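Local coordinates for protein putative isomerase YbhH (Escherichia coli, PDB 6OTV) that is of unconfirmed specific function but probably acts as an isomerase, at residues A[39-44]-A[83-88]; A[164-169]-A[192-197]; A[212-217]-A[271-276]; A[303-308]-A[321-326]. One frame throughout, in Å; residues are numbered along the deposited sequence.

Contact 1. Residues A[39-44]-A[83-88]. With PO4 (phosphate ion), chain J; ACT (acetate ion), chain G.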
loop_
_atom_site.group_PDB
_atom_site.type_symbol
_atom_site.label_atom_id
_atom_site.label_comp_id
_atom_site.label_asym_id
_atom_site.label_seq_id
_atom_site.Cartn_x
_atom_site.Cartn_y
_atom_site.Cartn_z
ATOM N N MET A 39 32.684 -6.569 0.461
ATOM C CA MET A 39 33.062 -5.466 1.336
ATOM C C MET A 39 34.478 -5.581 1.875
ATOM O O MET A 39 35.052 -4.564 2.278
ATOM C CB MET A 39 32.098 -5.381 2.515
ATOM C CG MET A 39 30.699 -5.064 2.099
ATOM S SD MET A 39 30.695 -3.544 1.146
ATOM C CE MET A 39 29.467 -3.991 -0.013
ATOM N N GLY A 40 35.047 -6.780 1.905
ATOM C CA GLY A 40 36.315 -6.967 2.577
ATOM C C GLY A 40 36.160 -7.144 4.069
ATOM O O GLY A 40 37.016 -6.688 4.838
ATOM N N SER A 41 35.075 -7.786 4.499
ATOM C CA SER A 41 34.837 -8.028 5.916
ATOM C C SER A 41 35.986 -8.811 6.539
ATOM O O SER A 41 36.535 -9.735 5.933
ATOM C CB SER A 41 33.525 -8.793 6.098
ATOM O OG SER A 41 33.292 -9.098 7.461
ATOM N N GLY A 42 36.350 -8.432 7.764
ATOM C CA GLY A 42 37.390 -9.103 8.519
ATOM C C GLY A 42 38.661 -8.303 8.697
ATOM O O GLY A 42 39.569 -8.768 9.395
ATOM N N ASN A 43 38.765 -7.127 8.089
ATOM C CA ASN A 43 39.932 -6.266 8.216
ATOM C C ASN A 43 39.463 -4.886 8.650
ATOM O O ASN A 43 38.445 -4.390 8.158
ATOM C CB ASN A 43 40.704 -6.193 6.890
ATOM C CG ASN A 43 41.862 -5.218 6.939
ATOM O OD1 ASN A 43 41.719 -4.052 6.572
ATOM N ND2 ASN A 43 43.022 -5.694 7.386
ATOM N N ASP A 44 40.210 -4.278 9.580
ATOM C CA ASP A 44 39.802 -2.998 10.154
ATOM C C ASP A 44 39.583 -1.938 9.083
ATOM O O ASP A 44 38.708 -1.078 9.231
ATOM C CB ASP A 44 40.842 -2.513 11.167
ATOM C CG ASP A 44 40.835 -3.323 12.453
ATOM O OD1 ASP A 44 39.995 -4.239 12.581
ATOM O OD2 ASP A 44 41.673 -3.040 13.336
ATOM N N HIS A 83 35.153 -5.712 11.625
ATOM C CA HIS A 83 36.251 -6.349 12.344
ATOM C C HIS A 83 36.115 -7.864 12.447
ATOM O O HIS A 83 37.033 -8.514 12.956
ATOM C CB HIS A 83 36.381 -5.731 13.740
ATOM C CG HIS A 83 36.633 -4.254 13.718
ATOM N ND1 HIS A 83 37.823 -3.708 13.284
ATOM C CD2 HIS A 83 35.844 -3.208 14.062
ATOM C CE1 HIS A 83 37.757 -2.390 13.366
ATOM N NE2 HIS A 83 36.567 -2.062 13.835
ATOM N N GLU A 84 35.011 -8.441 11.978
ATOM C CA GLU A 84 34.886 -9.889 11.879
ATOM C C GLU A 84 33.956 -10.235 10.726
ATOM O O GLU A 84 33.119 -9.431 10.308
ATOM C CB GLU A 84 34.379 -10.514 13.184
ATOM C CG GLU A 84 33.076 -9.940 13.699
ATOM C CD GLU A 84 32.680 -10.537 15.033
ATOM O OE1 GLU A 84 31.531 -11.011 15.162
ATOM O OE2 GLU A 84 33.527 -10.543 15.952
ATOM N N GLN A 85 34.119 -11.454 10.211
ATOM C CA GLN A 85 33.371 -11.921 9.045
ATOM C C GLN A 85 31.974 -12.333 9.492
ATOM O O GLN A 85 31.709 -13.492 9.812
ATOM C CB GLN A 85 34.109 -13.065 8.360
ATOM C CG GLN A 85 35.455 -12.654 7.765
ATOM C CD GLN A 85 36.141 -13.784 7.023
ATOM O OE1 GLN A 85 36.527 -14.789 7.617
ATOM N NE2 GLN A 85 36.291 -13.626 5.713
ATOM N N ARG A 86 31.066 -11.360 9.508
ATOM C CA ARG A 86 29.691 -11.589 9.921
ATOM C C ARG A 86 28.783 -10.681 9.106
ATOM O O ARG A 86 29.195 -9.607 8.659
ATOM C CB ARG A 86 29.505 -11.334 11.425
ATOM C CG ARG A 86 28.234 -11.937 12.010
ATOM C CD ARG A 86 28.142 -11.751 13.524
ATOM N NE ARG A 86 27.626 -10.437 13.901
ATOM C CZ ARG A 86 28.362 -9.468 14.438
ATOM N NH1 ARG A 86 29.651 -9.667 14.668
ATOM N NH2 ARG A 86 27.807 -8.304 14.749
ATOM N N VAL A 87 27.545 -11.125 8.906
ATOM C CA VAL A 87 26.520 -10.341 8.229
ATOM C C VAL A 87 25.314 -10.238 9.152
ATOM O O VAL A 87 24.887 -11.239 9.738
ATOM C CB VAL A 87 26.124 -10.961 6.875
ATOM C CG1 VAL A 87 24.967 -10.190 6.254
ATOM C CG2 VAL A 87 27.317 -10.975 5.931
ATOM N N ASP A 88 24.772 -9.029 9.280
ATOM C CA ASP A 88 23.591 -8.765 10.092
ATOM C C ASP A 88 22.510 -8.160 9.208
ATOM O O ASP A 88 22.745 -7.149 8.538
ATOM C CB ASP A 88 23.927 -7.821 11.252
ATOM C CG ASP A 88 22.744 -7.579 12.179
ATOM O OD1 ASP A 88 21.706 -8.261 12.041
ATOM O OD2 ASP A 88 22.861 -6.696 13.053
HETATM P P PO4 J . 32.001 -3.251 13.151
HETATM O O1 PO4 J . 33.234 -4.108 12.998
HETATM O O2 PO4 J . 32.414 -1.817 13.385
HETATM O O3 PO4 J . 31.169 -3.340 11.894
HETATM O O4 PO4 J . 31.194 -3.754 14.324
HETATM C C ACT G . 45.863 -3.106 7.052
HETATM O O ACT G . 46.548 -3.895 7.755
HETATM O OXT ACT G . 44.634 -2.846 7.131
HETATM C CH3 ACT G . 46.662 -2.358 5.945
#
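G42 and E84 are the pair with the nearest CA atoms, 4.3 Å apart, where the end-to-end directions of 41-44 and 83-86 differ by 164° and the two loops therefore run nearly antiparallel. The first loop folds as a type II beta turn from G40 to N43, with G42 at its third position, a place where the positive phi of glycine is normal. The second carries an inverse gamma turn centred on Q85. S41 turns its hydroxyl into the gap: with OG anti to the backbone N (chi1 177°), OG comes 3.2 Å from Q85 CA. E84 O is close too, but the angle is poor for a hydrogen bond, and the hydroxyl instead bonds to I81 O. Q85 CG is 4.1 Å from G42 CA and 3.6 Å from S41 O. The contact thus joins the loop that follows helix 28-39 to the connection between strands 73-80 and 87-88. Both belong to a PrpF protein of the diaminopimelate-epimerase clan, and M36 of that helix touches both S41 and Q85. D44 OD1 meets H83 ND1 at the edge of the imidazole, with carboxylate and ring planes 83° apart. The modelled separation is too short for an ordinary hydrogen bond and both residues have two conformers, which leaves the details of this histidine-carboxylate pair doubtful. The backbone of H83 is bonded separately: H83 N donates to phosphate O1 over 2.9 Å, and V82 N bonds the same ion, which probably came from the crystallisation liquor.

Contact 2. Residues A[164-169]-A[192-197]. With EDO (1,2-ethanediol), chain D.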
loop_
_atom_site.group_PDB
_atom_site.type_symbol
_atom_site.label_atom_id
_atom_site.label_comp_id
_atom_site.label_asym_id
_atom_site.label_seq_id
_atom_site.Cartn_x
_atom_site.Cartn_y
_atom_site.Cartn_z
ATOM N N LEU A 164 4.926 4.445 5.089
ATOM C CA LEU A 164 3.516 4.209 4.802
ATOM C C LEU A 164 2.788 3.409 5.875
ATOM O O LEU A 164 1.574 3.576 6.031
ATOM C CB LEU A 164 3.375 3.489 3.456
ATOM C CG LEU A 164 4.077 4.183 2.287
ATOM C CD1 LEU A 164 3.994 3.343 1.022
ATOM C CD2 LEU A 164 3.493 5.571 2.061
ATOM N N ASN A 165 3.482 2.548 6.614
ATOM C CA ASN A 165 2.850 1.733 7.651
ATOM C C ASN A 165 3.748 1.668 8.886
ATOM O O ASN A 165 4.076 0.595 9.396
ATOM C CB ASN A 165 2.522 0.336 7.120
ATOM C CG ASN A 165 3.755 -0.417 6.650
ATOM O OD1 ASN A 165 4.756 0.187 6.263
ATOM N ND2 ASN A 165 3.691 -1.742 6.689
ATOM N N ALA A 166 4.145 2.841 9.388
ATOM C CA ALA A 166 5.037 2.902 10.543
ATOM C C ALA A 166 4.324 2.546 11.841
ATOM O O ALA A 166 4.966 2.064 12.782
ATOM C CB ALA A 166 5.659 4.295 10.654
ATOM N N ALA A 167 3.014 2.777 11.917
ATOM C CA ALA A 167 2.265 2.519 13.143
ATOM C C ALA A 167 2.271 1.033 13.488
ATOM O O ALA A 167 1.805 0.202 12.702
ATOM C CB ALA A 167 0.830 3.020 12.989
ATOM N N GLY A 168 2.801 0.704 14.666
ATOM C CA GLY A 168 2.793 -0.657 15.170
ATOM C C GLY A 168 3.603 -1.639 14.348
ATOM O O GLY A 168 3.127 -2.734 14.039
ATOM N N THR A 169 4.836 -1.264 13.996
ATOM C CA THR A 169 5.653 -2.111 13.130
ATOM C C THR A 169 5.966 -3.458 13.771
ATOM O O THR A 169 6.066 -4.469 13.067
ATOM C CB THR A 169 6.952 -1.390 12.765
ATOM O OG1 THR A 169 7.487 -0.749 13.929
ATOM C CG2 THR A 169 6.702 -0.353 11.681
ATOM N N ILE A 192 6.122 3.897 22.590
ATOM C CA ILE A 192 5.484 4.136 21.304
ATOM C C ILE A 192 6.141 3.247 20.255
ATOM O O ILE A 192 7.344 2.970 20.307
ATOM C CB ILE A 192 5.549 5.631 20.908
ATOM C CG1 ILE A 192 4.713 5.904 19.657
ATOM C CG2 ILE A 192 6.987 6.071 20.702
ATOM C CD1 ILE A 192 4.619 7.374 19.302
ATOM N N ASP A 193 5.328 2.778 19.312
ATOM C CA ASP A 193 5.757 1.897 18.228
ATOM C C ASP A 193 5.424 2.599 16.914
ATOM O O ASP A 193 4.341 2.408 16.354
ATOM C CB ASP A 193 5.072 0.532 18.340
ATOM C CG ASP A 193 5.638 -0.495 17.373
ATOM O OD1 ASP A 193 6.642 -0.202 16.691
ATOM O OD2 ASP A 193 5.074 -1.605 17.301
ATOM N N MET A 194 6.353 3.428 16.436
ATOM C CA MET A 194 6.219 4.146 15.166
ATOM C C MET A 194 7.513 3.937 14.387
ATOM O O MET A 194 8.540 4.539 14.716
ATOM C CB MET A 194 5.939 5.630 15.387
ATOM C CG MET A 194 4.462 5.990 15.440
ATOM S SD MET A 194 3.627 5.796 13.850
ATOM C CE MET A 194 4.482 7.013 12.856
ATOM N N ALA A 195 7.459 3.067 13.372
ATOM C CA ALA A 195 8.612 2.667 12.565
ATOM C C ALA A 195 9.646 1.903 13.387
ATOM O O ALA A 195 10.461 1.159 12.832
ATOM C CB ALA A 195 9.259 3.881 11.889
ATOM N N MET A 196 9.613 2.065 14.703
ATOM C CA MET A 196 10.529 1.398 15.616
ATOM C C MET A 196 9.939 1.444 17.019
ATOM O O MET A 196 9.476 2.503 17.459
ATOM C CB MET A 196 11.908 2.065 15.588
ATOM C CG MET A 196 12.908 1.504 16.592
ATOM S SD MET A 196 13.419 -0.189 16.223
ATOM C CE MET A 196 14.249 0.046 14.655
ATOM N N PRO A 197 9.903 0.321 17.737
ATOM C CA PRO A 197 9.508 0.362 19.154
ATOM C C PRO A 197 10.586 1.059 19.971
ATOM O O PRO A 197 11.737 0.621 19.998
ATOM C CB PRO A 197 9.379 -1.119 19.534
ATOM C CG PRO A 197 9.299 -1.855 18.233
ATOM C CD PRO A 197 10.099 -1.056 17.259
HETATM C C1 EDO D . 1.694 4.908 9.723
HETATM O O1 EDO D . 0.465 4.210 9.503
HETATM C C2 EDO D . 2.156 5.531 8.411
HETATM O O2 EDO D . 3.559 5.813 8.458
#
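The carboxylate of D193 and the hydroxyl of T169 meet across the contact: T169 OG1 donates to D193 OD1 over 2.9 Å, arriving on the syn side and 26° out of the carboxylate plane. The other oxygen, OD2, lies 3.3 Å from G168 CA and accepts from the backbone N of K170 and of T171, so the carboxylate bonds to the T169 hydroxyl and to the backbone just beyond it. The motif is a single beta bridge, A167 with M194, between the loop after strand 158-163 and the end of strand 187-193, where the chain turns before strand 197-202. Two backbone bonds define it. G168 N donates to D193 O, and A195 N donates to A166 O over 2.8 Å at a nearly straight 176°. G168 has positive phi, as does A195. Apolar atoms fill in beside the bridge: A166 CB touches A195 CB at 3.8 Å, while the bend of M194 at chi2 brings SD to 3.6 Å from A167 CA and 4.0 Å from A167 CB. The further bend at chi3 (-64°) puts M194 CE 3.7 Å from A166 CB. I283 and S287 of helix 279-290 also touch the M194 side chain. A 1,2-ethanediol, probably from the crystallisation liquor, takes a hydrogen bond from A166 N. A166 O, besides its bond to A195 N, has M194 CA as a C-H donor at 3.4 Å.

Contact 3. Residues A[212-217]-A[271-276]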
loop_
_atom_site.group_PDB
_atom_site.type_symbol
_atom_site.label_atom_id
_atom_site.label_comp_id
_atom_site.label_asym_id
_atom_site.label_seq_id
_atom_site.Cartn_x
_atom_site.Cartn_y
_atom_site.Cartn_z
ATOM N N GLU A 212 25.470 15.152 26.541
ATOM C CA GLU A 212 26.771 14.512 26.659
ATOM C C GLU A 212 27.124 13.761 25.378
ATOM O O GLU A 212 26.251 13.348 24.608
ATOM C CB GLU A 212 26.793 13.549 27.851
ATOM C CG GLU A 212 26.547 14.203 29.212
ATOM C CD GLU A 212 25.072 14.284 29.579
ATOM O OE1 GLU A 212 24.214 14.079 28.692
ATOM O OE2 GLU A 212 24.771 14.550 30.762
ATOM N N LEU A 213 28.423 13.593 25.154
ATOM C CA LEU A 213 28.891 12.852 23.995
ATOM C C LEU A 213 28.516 11.376 24.123
ATOM O O LEU A 213 28.387 10.853 25.235
ATOM C CB LEU A 213 30.403 12.993 23.846
ATOM C CG LEU A 213 30.952 14.403 23.616
ATOM C CD1 LEU A 213 32.468 14.412 23.728
ATOM C CD2 LEU A 213 30.513 14.933 22.263
ATOM N N PRO A 214 28.320 10.687 22.995
ATOM C CA PRO A 214 28.028 9.243 23.061
ATOM C C PRO A 214 29.061 8.444 23.840
ATOM O O PRO A 214 28.698 7.488 24.538
ATOM C CB PRO A 214 27.992 8.834 21.582
ATOM C CG PRO A 214 27.583 10.078 20.864
ATOM C CD PRO A 214 28.211 11.218 21.625
ATOM N N ALA A 215 30.341 8.815 23.749
ATOM C CA ALA A 215 31.372 8.094 24.490
ATOM C C ALA A 215 31.223 8.303 25.991
ATOM O O ALA A 215 31.379 7.356 26.773
ATOM C CB ALA A 215 32.760 8.531 24.020
ATOM N N GLU A 216 30.924 9.533 26.414
ATOM C CA GLU A 216 30.733 9.803 27.837
ATOM C C GLU A 216 29.529 9.047 28.386
ATOM O O GLU A 216 29.544 8.588 29.533
ATOM C CB GLU A 216 30.570 11.304 28.069
ATOM C CG GLU A 216 31.711 12.151 27.536
ATOM C CD GLU A 216 31.403 13.635 27.593
ATOM O OE1 GLU A 216 30.265 13.993 27.964
ATOM O OE2 GLU A 216 32.296 14.445 27.263
ATOM N N LEU A 217 28.474 8.909 27.580
ATOM C CA LEU A 217 27.297 8.175 28.031
ATOM C C LEU A 217 27.588 6.684 28.144
ATOM O O LEU A 217 27.066 6.011 29.040
ATOM C CB LEU A 217 26.127 8.424 27.082
ATOM C CG LEU A 217 25.635 9.869 26.993
ATOM C CD1 LEU A 217 24.584 9.996 25.908
ATOM C CD2 LEU A 217 25.082 10.336 28.334
ATOM N N HIS A 271 22.086 -0.770 23.903
ATOM C CA HIS A 271 23.107 -0.689 24.940
ATOM C C HIS A 271 24.037 0.504 24.739
ATOM O O HIS A 271 24.305 1.248 25.688
ATOM C CB HIS A 271 23.916 -1.991 24.983
ATOM C CG HIS A 271 23.074 -3.230 24.993
ATOM N ND1 HIS A 271 22.165 -3.507 25.990
ATOM C CD2 HIS A 271 23.012 -4.271 24.128
ATOM C CE1 HIS A 271 21.574 -4.662 25.738
ATOM N NE2 HIS A 271 22.072 -5.146 24.613
ATOM N N SER A 272 24.536 0.699 23.523
ATOM C CA SER A 272 25.454 1.786 23.216
ATOM C C SER A 272 24.700 2.981 22.643
ATOM O O SER A 272 23.594 2.856 22.114
ATOM C CB SER A 272 26.531 1.330 22.229
ATOM O OG SER A 272 27.369 0.347 22.807
ATOM N N CYS A 273 25.326 4.151 22.744
ATOM C CA CYS A 273 24.731 5.391 22.263
ATOM C C CYS A 273 25.082 5.590 20.791
ATOM O O CYS A 273 26.262 5.599 20.422
ATOM C CB CYS A 273 25.206 6.581 23.097
ATOM S SG CYS A 273 24.423 8.157 22.653
ATOM N N HIS A 274 24.052 5.740 19.959
ATOM C CA HIS A 274 24.246 6.017 18.541
ATOM C C HIS A 274 24.995 7.335 18.363
ATOM O O HIS A 274 24.704 8.329 19.036
ATOM C CB HIS A 274 22.882 6.075 17.842
ATOM C CG HIS A 274 22.924 5.833 16.361
ATOM N ND1 HIS A 274 23.709 6.572 15.502
ATOM C CD2 HIS A 274 22.241 4.958 15.584
ATOM C CE1 HIS A 274 23.524 6.150 14.264
ATOM N NE2 HIS A 274 22.637 5.171 14.286
ATOM N N ARG A 275 25.982 7.335 17.462
ATOM C CA ARG A 275 26.721 8.556 17.156
ATOM C C ARG A 275 25.857 9.588 16.442
ATOM O O ARG A 275 26.176 10.781 16.476
ATOM C CB ARG A 275 27.947 8.226 16.305
ATOM C CG ARG A 275 28.864 7.181 16.924
ATOM C CD ARG A 275 30.011 7.819 17.694
ATOM N NE ARG A 275 31.175 8.063 16.843
ATOM C CZ ARG A 275 31.428 9.212 16.226
ATOM N NH1 ARG A 275 30.599 10.239 16.360
ATOM N NH2 ARG A 275 32.514 9.337 15.473
ATOM N N ALA A 276 24.783 9.155 15.787
ATOM C CA ALA A 276 23.834 10.060 15.157
ATOM C C ALA A 276 22.421 9.685 15.580
ATOM O O ALA A 276 22.087 9.756 16.767
ATOM C CB ALA A 276 23.976 10.026 13.634
#
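P214 meets C273 at the start of helix 214-219. Ahead of it, E212 O accepts from NE of R266, on strand 263-267. L213 occupies the N-cap position: its O receives L217 N over 3.0 Å, the first turn of the helix, and its N makes a weak bond to E216 OE1. P214 follows as the first helical residue, a position that needs no N-H donor, and has the largest share of the buried area, with C273 next. Its CB lies 3.8 Å from C273 SG, while CG sits 3.8 Å from H274 O and 4.1 Å from R275 CA, so that the pyrrolidine ring packs against the backbone of the second segment as well as a side chain. One turn on, L217 brings CD1 to 3.7 Å from C273 SG. The thiol is therefore touched by both P214 and L217; its SG reaches them by standing anti to the backbone N (chi1 -176°). No hydrogen bond crosses between the two segments, but just beyond the first one D218 OD1 accepts from C273 N. P313 and L223 extend the apolar surroundings of P214 and L217 respectively. H274 points its CB away from the helix, and its ND1 accepts from A276 N at 2.8 Å. The arrangement is a helix N-terminus with proline at its first position, packed against C273 in the loop between strand 263-267 and helix 279-290.

Contact 4. Residues A[303-308]-A[321-326]. With EDO (1,2-ethanediol), chain O.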
loop_
_atom_site.group_PDB
_atom_site.type_symbol
_atom_site.label_atom_id
_atom_site.label_comp_id
_atom_site.label_asym_id
_atom_site.label_seq_id
_atom_site.Cartn_x
_atom_site.Cartn_y
_atom_site.Cartn_z
ATOM N N VAL A 303 4.866 21.341 19.013
ATOM C CA VAL A 303 5.376 21.522 17.658
ATOM C C VAL A 303 4.232 21.526 16.650
ATOM O O VAL A 303 4.312 22.192 15.611
ATOM C CB VAL A 303 6.410 20.433 17.313
ATOM C CG1 VAL A 303 7.599 20.512 18.257
ATOM C CG2 VAL A 303 5.776 19.047 17.374
ATOM N N GLY A 304 3.162 20.790 16.950
ATOM C CA GLY A 304 2.105 20.608 15.975
ATOM C C GLY A 304 2.546 19.689 14.845
ATOM O O GLY A 304 3.385 18.798 15.014
ATOM N N TYR A 305 1.964 19.910 13.671
ATOM C CA TYR A 305 2.355 19.193 12.465
ATOM C C TYR A 305 3.202 20.084 11.561
ATOM O O TYR A 305 3.172 21.315 11.642
ATOM C CB TYR A 305 1.128 18.682 11.699
ATOM C CG TYR A 305 0.396 17.552 12.392
ATOM C CD1 TYR A 305 -0.851 17.758 12.972
ATOM C CD2 TYR A 305 0.956 16.285 12.481
ATOM C CE1 TYR A 305 -1.526 16.723 13.617
ATOM C CE2 TYR A 305 0.294 15.251 13.122
ATOM C CZ TYR A 305 -0.944 15.473 13.688
ATOM O OH TYR A 305 -1.589 14.433 14.321
ATOM N N GLY A 306 3.973 19.432 10.688
ATOM C CA GLY A 306 4.875 20.114 9.784
ATOM C C GLY A 306 6.295 19.597 9.933
ATOM O O GLY A 306 6.508 18.393 10.127
ATOM N N ASN A 307 7.254 20.515 9.831
ATOM C CA ASN A 307 8.665 20.171 9.931
ATOM C C ASN A 307 9.076 20.063 11.397
ATOM O O ASN A 307 8.937 21.024 12.162
ATOM C CB ASN A 307 9.515 21.212 9.214
ATOM C CG ASN A 307 10.985 20.860 9.221
ATOM O OD1 ASN A 307 11.461 20.139 8.346
ATOM N ND2 ASN A 307 11.716 21.366 10.210
ATOM N N ILE A 308 9.597 18.905 11.782
ATOM C CA ILE A 308 10.044 18.647 13.146
ATOM C C ILE A 308 11.526 18.308 13.082
ATOM O O ILE A 308 11.911 17.273 12.523
ATOM C CB ILE A 308 9.243 17.522 13.808
ATOM C CG1 ILE A 308 7.762 17.898 13.842
ATOM C CG2 ILE A 308 9.763 17.250 15.202
ATOM C CD1 ILE A 308 6.897 16.901 14.565
ATOM N N LEU A 321 5.820 15.657 9.336
ATOM C CA LEU A 321 4.662 14.901 9.783
ATOM C C LEU A 321 3.394 15.443 9.136
ATOM O O LEU A 321 3.324 16.602 8.717
ATOM C CB LEU A 321 4.531 14.952 11.308
ATOM C CG LEU A 321 5.503 14.086 12.105
ATOM C CD1 LEU A 321 5.056 14.007 13.551
ATOM C CD2 LEU A 321 5.597 12.697 11.503
ATOM N N SER A 322 2.383 14.583 9.068
ATOM C CA SER A 322 1.132 14.886 8.389
ATOM C C SER A 322 0.102 13.845 8.802
ATOM O O SER A 322 0.440 12.681 9.030
ATOM C CB SER A 322 1.317 14.889 6.866
ATOM O OG SER A 322 0.081 14.742 6.193
ATOM N N ASN A 323 -1.155 14.274 8.897
ATOM C CA ASN A 323 -2.218 13.352 9.292
ATOM C C ASN A 323 -3.537 13.859 8.726
ATOM O O ASN A 323 -4.004 14.932 9.118
ATOM C CB ASN A 323 -2.279 13.223 10.811
ATOM C CG ASN A 323 -3.070 12.006 11.261
ATOM O OD1 ASN A 323 -3.910 11.488 10.524
ATOM N ND2 ASN A 323 -2.803 11.545 12.479
ATOM N N GLU A 324 -4.132 13.092 7.813
ATOM C CA GLU A 324 -5.450 13.406 7.279
ATOM C C GLU A 324 -6.576 12.731 8.047
ATOM O O GLU A 324 -7.747 12.990 7.750
ATOM C CB GLU A 324 -5.545 13.004 5.804
ATOM C CG GLU A 324 -4.691 13.843 4.871
ATOM C CD GLU A 324 -5.344 15.160 4.505
ATOM O OE1 GLU A 324 -6.494 15.399 4.935
ATOM O OE2 GLU A 324 -4.709 15.955 3.779
ATOM N N GLY A 325 -6.254 11.870 9.012
ATOM C CA GLY A 325 -7.244 11.211 9.827
ATOM C C GLY A 325 -7.303 11.775 11.234
ATOM O O GLY A 325 -6.790 12.856 11.531
ATOM N N GLN A 326 -7.951 11.011 12.111
ATOM C CA GLN A 326 -8.100 11.381 13.512
ATOM C C GLN A 326 -7.178 10.594 14.434
ATOM O O GLN A 326 -6.662 11.150 15.407
ATOM C CB GLN A 326 -9.553 11.186 13.957
HETATM C C1 EDO O . -2.988 10.325 5.735
HETATM O O1 EDO O . -3.170 10.450 7.151
HETATM C C2 EDO O . -1.609 10.828 5.318
HETATM O O2 EDO O . -1.528 12.246 5.506
#
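L321 touches both Y305 and I308, at the open end of the beta hairpin formed by strands 306-312 and 315-322. L321 CB lies at the edge of the Y305 ring, in its plane and 4.0 Å from CD2, and the two side chains cross at about a right angle. L321 CD1 meets I308 CD1 at 3.6 Å, a plain apolar contact between branch ends. The backbones are joined by L321 N donating to G306 O over 2.9 Å at 168°. Farther along the ring, N323 CB comes within 3.9 Å of Y305 CZ, and the amide plane is turned 80° from the ring plane. The phenol oxygen approaches the same amide, with Y305 OH 3.6 Å from N323 ND2. What positions that amide lies in the next shell. N323 has CG anti to its backbone N (chi1 -163°), and OD1 accepts from G325 N over 2.8 Å, forming an Asx turn. T330 OG1 is a further partner of OD1, and ND2 bonds to D327 O. A290 of helix 279-290 touches both Y305 and L321, while S286 of that helix touches I308. Within the turn, E324 packs against S66 of the second subunit. A 1,2-ethanediol, probably from the crystallisation liquor, bonds S322 OG through its O2, and its O1 accepts from E324 N at 2.9 Å.

In the fold
Contacts 2 and 4 are neighbours, their centres 16 Å and their nearest atoms about 6 Å apart, and helix 279-290 touches both. Contact 3 involves the loop leading into that same helix, with its centre 24 Å from that of contact 2 and 29 Å from that of contact 4. Contact 1 lies at the surface, about 11 Å by nearest atoms from contacts 2 and 3; its centre is 41 Å from that of contact 4, across the centre of the chain. No active site is assigned. Ions bound near contacts 1, 2 and 3, probably from the crystallisation liquor, may mark pockets, but no common site is established: the side chain of M196 is about 3 Å from an acetate, that of H274 about 4 Å from a phosphate.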